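Local coordinates for protein PKS (Streptomyces albus, PDB 4OQJ) that probably catalyses carbon-carbon bond formation between acyl chains as a ketosynthase of the AT-less type I polyketide synthase for the antibiotic oxazolomycin, at residues A[63-68]-A[226-231]; A[145-150]-A[222-227]. One frame throughout, in Å; residues are numbered along the deposited sequence.

How the contacts relate
From the N terminus, residues 63-68 come first, just past helix 57-62; residues 145-150 follow on helices 142-147 and 149-153, and the connection 222-231 between strands 214-221 and 230-231 serves both contacts. Contact 1 closes a loop of 157 intervening residues and contact 2 a shorter one of 71. The shorter loop starts within the longer and ends on the same connection, the partner segments sharing Gln226 and Gly227. With centres 13 Å apart, the contacts use successive parts of this connection: its start, leaving the large mixed sheet of the thiolase-type fold, meets residues 145-150, and its later part meets the helix 57-62 exit beside the small antiparallel sheet.

Contact 1: residues A[63-68]-A[226-231]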
loop_
_atom_site.group_PDB
_atom_site.type_symbol
_atom_site.label_atom_id
_atom_site.label_comp_id
_atom_site.label_asym_id
_atom_site.label_seq_id
_atom_site.Cartn_x
_atom_site.Cartn_y
_atom_site.Cartn_z
ATOM N N ALA A 63 29.569 -23.473 -2.754
ATOM C CA ALA A 63 28.517 -22.575 -3.201
ATOM C C ALA A 63 28.783 -22.027 -4.603
ATOM O O ALA A 63 28.072 -21.136 -5.074
ATOM C CB ALA A 63 28.361 -21.428 -2.215
ATOM N N GLY A 64 29.817 -22.546 -5.258
ATOM C CA GLY A 64 30.133 -22.154 -6.621
ATOM C C GLY A 64 30.750 -20.773 -6.774
ATOM O O GLY A 64 30.659 -20.163 -7.842
ATOM N N VAL A 65 31.383 -20.268 -5.722
ATOM C CA VAL A 65 32.081 -18.992 -5.819
ATOM C C VAL A 65 33.350 -19.194 -6.628
ATOM O O VAL A 65 34.152 -20.082 -6.333
ATOM C CB VAL A 65 32.421 -18.405 -4.431
ATOM C CG1 VAL A 65 33.263 -17.140 -4.562
ATOM C CG2 VAL A 65 31.142 -18.110 -3.651
ATOM N N ALA A 66 33.522 -18.363 -7.651
ATOM C CA ALA A 66 34.665 -18.468 -8.556
ATOM C C ALA A 66 35.993 -18.198 -7.845
ATOM O O ALA A 66 36.061 -17.426 -6.894
ATOM C CB ALA A 66 34.487 -17.512 -9.732
ATOM N N GLU A 67 37.051 -18.835 -8.330
ATOM C CA GLU A 67 38.350 -18.783 -7.674
ATOM C C GLU A 67 39.039 -17.405 -7.692
ATOM O O GLU A 67 39.702 -17.042 -6.718
ATOM C CB GLU A 67 39.277 -19.814 -8.307
ATOM C CG GLU A 67 40.426 -20.222 -7.408
ATOM C CD GLU A 67 39.965 -20.956 -6.159
ATOM O OE1 GLU A 67 38.905 -21.627 -6.203
ATOM O OE2 GLU A 67 40.671 -20.852 -5.132
ATOM N N PRO A 68 38.911 -16.644 -8.797
ATOM C CA PRO A 68 39.468 -15.282 -8.786
ATOM C C PRO A 68 38.821 -14.417 -7.707
ATOM O O PRO A 68 39.461 -13.542 -7.123
ATOM C CB PRO A 68 39.130 -14.741 -10.181
ATOM C CG PRO A 68 38.815 -15.929 -11.012
ATOM C CD PRO A 68 38.262 -16.960 -10.082
ATOM N N GLN A 226 22.214 -16.453 -0.793
ATOM C CA GLN A 226 22.797 -16.277 0.533
ATOM C C GLN A 226 23.716 -17.475 0.746
ATOM O O GLN A 226 23.521 -18.531 0.132
ATOM C CB GLN A 226 21.730 -16.164 1.641
ATOM C CG GLN A 226 20.825 -17.370 1.797
ATOM C CD GLN A 226 20.013 -17.363 3.099
ATOM O OE1 GLN A 226 20.077 -16.428 3.900
ATOM N NE2 GLN A 226 19.256 -18.424 3.314
ATOM N N GLY A 227 24.728 -17.305 1.585
ATOM C CA GLY A 227 25.701 -18.357 1.820
ATOM C C GLY A 227 26.996 -18.077 1.087
ATOM O O GLY A 227 27.982 -18.790 1.256
ATOM N N GLU A 228 26.977 -17.037 0.260
ATOM C CA GLU A 228 28.173 -16.542 -0.402
ATOM C C GLU A 228 28.616 -15.250 0.274
ATOM O O GLU A 228 27.840 -14.609 0.992
ATOM C CB GLU A 228 27.911 -16.295 -1.890
ATOM C CG GLU A 228 27.417 -17.511 -2.646
ATOM C CD GLU A 228 27.178 -17.221 -4.114
ATOM O OE1 GLU A 228 27.499 -16.100 -4.559
ATOM O OE2 GLU A 228 26.668 -18.115 -4.824
ATOM N N GLY A 229 29.860 -14.860 0.033
ATOM C CA GLY A 229 30.352 -13.591 0.533
ATOM C C GLY A 229 29.957 -12.490 -0.427
ATOM O O GLY A 229 29.052 -12.677 -1.230
ATOM N N TYR A 230 30.652 -11.358 -0.368
ATOM C CA TYR A 230 30.401 -10.260 -1.293
ATOM C C TYR A 230 31.673 -9.476 -1.531
ATOM O O TYR A 230 32.586 -9.468 -0.699
ATOM C CB TYR A 230 29.314 -9.334 -0.760
ATOM C CG TYR A 230 29.659 -8.676 0.560
ATOM C CD1 TYR A 230 29.432 -9.325 1.749
ATOM C CD2 TYR A 230 30.198 -7.396 0.610
ATOM C CE1 TYR A 230 29.733 -8.740 2.945
ATOM C CE2 TYR A 230 30.501 -6.800 1.813
ATOM C CZ TYR A 230 30.263 -7.478 2.976
ATOM O OH TYR A 230 30.561 -6.917 4.194
ATOM N N LEU A 231 31.734 -8.826 -2.687
ATOM C CA LEU A 231 32.880 -8.007 -3.032
ATOM C C LEU A 231 32.639 -6.606 -2.493
ATOM O O LEU A 231 31.534 -6.060 -2.610
ATOM C CB LEU A 231 33.098 -7.994 -4.541
ATOM C CG LEU A 231 34.480 -7.582 -5.032
ATOM C CD1 LEU A 231 35.542 -8.573 -4.592
ATOM C CD2 LEU A 231 34.464 -7.461 -6.543
#
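Glu228 OE2 comes within 3.3 Å of Ala63 O, the shortest polar approach between residues 63-68 and 226-231, but two acceptors face each other and no hydrogen bond crosses the contact. What joins the segments is therefore van der Waals contact: the Glu228 CG methylene packs against the methyls of both Val65 and Ala63. Its CG is 3.9 Å from Val65 CG2 and 4.1 Å from Ala63 CB, while Val65 CG2 also approaches Glu228 CD at 4.1 Å. The side chains of Val65 and Glu228 run past each other in opposite directions. In Glu228, CG stands anti to the carbonyl carbon (chi1 -57°) and the chain is fully extended beyond it, which carries the carboxylate across to the Ala63 carbonyl. A Schellman motif shapes the opposing segment. Gly64, with a phi of 74°, is its C-prime residue; Gly64 N bonds to Arg61 O and Val65 N to the carbonyl five residues earlier. This closes helix 57-62 and turns the chain so that the CB atoms of Ala63 and Val65 both point toward Glu228. The buried surface is modest, 131 Å² over both sides. Tyr75 of strand 75-79 touches the side chains of both Val65 and Glu228, and Val65 also meets Leu70 of helix 67-71. Backbone hydrogen bonds between Tyr230 and Val76 add strand 230-231 to the edge of the small antiparallel sheet, placing the contact between that sheet and the two short helices.

Contact 2: residues A[145-150]-A[222-227]; sequences LHNLGE and IQADQG
The His146 imidazole presents its edge to Asp225, with OD2 close to the ring plane and 3.6 Å from CE1; the ring and carboxylate planes are turned 61° apart, so the groups do not stack. Asp225 belongs to a type I beta turn from Gln223 to Gln226, closed by the bond from Gln226 N to Gln223 O (3.2 Å), and this turn packs against the pi-type turn at 145-147. His146 ND1 lies 4.1 Å from OD2, and no hydrogen bond joins the pair; any electrostatic attraction would depend on the unseen charge of the histidine. Asp225 places its CG between the backbone N and the carbonyl carbon (chi1 60°), bringing the carboxylate toward the helix although its CB does not point there. Ala224 N is bonded to Thr142 OG1, a further tie between turn and helix. His146 also packs on Arg160 of the second subunit, which puts this corner of the ketosynthase at the dimer contact. Asn147, beside Trp705, is held by ND2 donating to Ala706 O near the modelled C terminus, and its OD1 only touches the methyl CB of Ala224 at 3.5 Å.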
loop_
_atom_site.group_PDB
_atom_site.type_symbol
_atom_site.label_atom_id
_atom_site.label_comp_id
_atom_site.label_asym_id
_atom_site.label_seq_id
_atom_site.Cartn_x
_atom_site.Cartn_y
_atom_site.Cartn_z
ATOM N N LEU A 145 14.954 -14.627 -10.920
ATOM C CA LEU A 145 16.003 -14.203 -11.837
ATOM C C LEU A 145 17.107 -15.252 -11.987
ATOM O O LEU A 145 17.577 -15.490 -13.094
ATOM C CB LEU A 145 16.601 -12.872 -11.363
ATOM C CG LEU A 145 15.664 -11.663 -11.423
ATOM C CD1 LEU A 145 16.287 -10.425 -10.747
ATOM C CD2 LEU A 145 15.314 -11.368 -12.865
ATOM N N HIS A 146 17.533 -15.863 -10.881
ATOM C CA HIS A 146 18.623 -16.850 -10.917
ATOM C C HIS A 146 18.103 -18.269 -11.145
ATOM O O HIS A 146 18.319 -18.854 -12.201
ATOM C CB HIS A 146 19.434 -16.833 -9.622
ATOM C CG HIS A 146 20.093 -15.520 -9.316
ATOM N ND1 HIS A 146 20.940 -15.353 -8.242
ATOM C CD2 HIS A 146 20.028 -14.316 -9.934
ATOM C CE1 HIS A 146 21.371 -14.106 -8.210
ATOM N NE2 HIS A 146 20.833 -13.455 -9.224
ATOM N N ASN A 147 17.413 -18.813 -10.146
ATOM C CA ASN A 147 16.998 -20.215 -10.165
ATOM C C ASN A 147 15.996 -20.567 -11.264
ATOM O O ASN A 147 16.040 -21.666 -11.814
ATOM C CB ASN A 147 16.404 -20.591 -8.809
ATOM C CG ASN A 147 17.404 -20.456 -7.686
ATOM O OD1 ASN A 147 17.797 -19.349 -7.326
ATOM N ND2 ASN A 147 17.819 -21.583 -7.121
ATOM N N LEU A 148 15.097 -19.639 -11.576
ATOM C CA LEU A 148 14.034 -19.879 -12.548
ATOM C C LEU A 148 14.230 -19.085 -13.833
ATOM O O LEU A 148 13.394 -19.146 -14.744
ATOM C CB LEU A 148 12.671 -19.522 -11.945
ATOM C CG LEU A 148 12.267 -20.262 -10.679
ATOM C CD1 LEU A 148 10.887 -19.795 -10.238
ATOM C CD2 LEU A 148 12.272 -21.757 -10.917
ATOM N N GLY A 149 15.329 -18.340 -13.897
ATOM C CA GLY A 149 15.617 -17.483 -15.032
ATOM C C GLY A 149 15.514 -18.198 -16.367
ATOM O O GLY A 149 14.641 -17.885 -17.175
ATOM N N GLU A 150 16.410 -19.151 -16.602
ATOM C CA GLU A 150 16.448 -19.866 -17.874
ATOM C C GLU A 150 15.123 -20.579 -18.103
ATOM O O GLU A 150 14.599 -20.604 -19.217
ATOM C CB GLU A 150 17.609 -20.866 -17.897
ATOM N N ILE A 222 15.026 -12.336 1.285
ATOM C CA ILE A 222 15.906 -13.505 1.234
ATOM C C ILE A 222 16.577 -13.569 -0.111
ATOM O O ILE A 222 15.907 -13.700 -1.140
ATOM C CB ILE A 222 15.156 -14.821 1.463
ATOM C CG1 ILE A 222 14.380 -14.780 2.773
ATOM C CG2 ILE A 222 16.154 -15.975 1.490
ATOM C CD1 ILE A 222 13.406 -15.907 2.928
ATOM N N GLN A 223 17.898 -13.467 -0.108
ATOM C CA GLN A 223 18.672 -13.599 -1.336
ATOM C C GLN A 223 18.763 -15.058 -1.728
ATOM O O GLN A 223 19.061 -15.914 -0.891
ATOM C CB GLN A 223 20.068 -13.034 -1.159
ATOM C CG GLN A 223 20.116 -11.607 -0.704
ATOM C CD GLN A 223 21.519 -11.214 -0.304
ATOM O OE1 GLN A 223 22.159 -11.888 0.507
ATOM N NE2 GLN A 223 22.020 -10.141 -0.899
ATOM N N ALA A 224 18.512 -15.357 -2.996
ATOM C CA ALA A 224 18.572 -16.741 -3.438
ATOM C C ALA A 224 20.000 -17.270 -3.344
ATOM O O ALA A 224 20.198 -18.476 -3.294
ATOM C CB ALA A 224 18.045 -16.882 -4.862
ATOM N N ASP A 225 20.991 -16.380 -3.319
ATOM C CA ASP A 225 22.385 -16.818 -3.209
ATOM C C ASP A 225 23.014 -16.467 -1.854
ATOM O O ASP A 225 24.226 -16.231 -1.761
ATOM C CB ASP A 225 23.233 -16.237 -4.355
ATOM C CG ASP A 225 23.248 -14.715 -4.377
ATOM O OD1 ASP A 225 22.815 -14.082 -3.386
ATOM O OD2 ASP A 225 23.694 -14.147 -5.398
ATOM N N GLN A 226 22.214 -16.453 -0.793
ATOM C CA GLN A 226 22.797 -16.277 0.533
ATOM C C GLN A 226 23.716 -17.475 0.746
ATOM O O GLN A 226 23.521 -18.531 0.132
ATOM C CB GLN A 226 21.730 -16.164 1.641
ATOM C CG GLN A 226 20.825 -17.370 1.797
ATOM C CD GLN A 226 20.013 -17.363 3.099
ATOM O OE1 GLN A 226 20.077 -16.428 3.900
ATOM N NE2 GLN A 226 19.256 -18.424 3.314
ATOM N N GLY A 227 24.728 -17.305 1.585
ATOM C CA GLY A 227 25.701 -18.357 1.820
ATOM C C GLY A 227 26.996 -18.077 1.087
ATOM O O GLY A 227 27.982 -18.790 1.256
#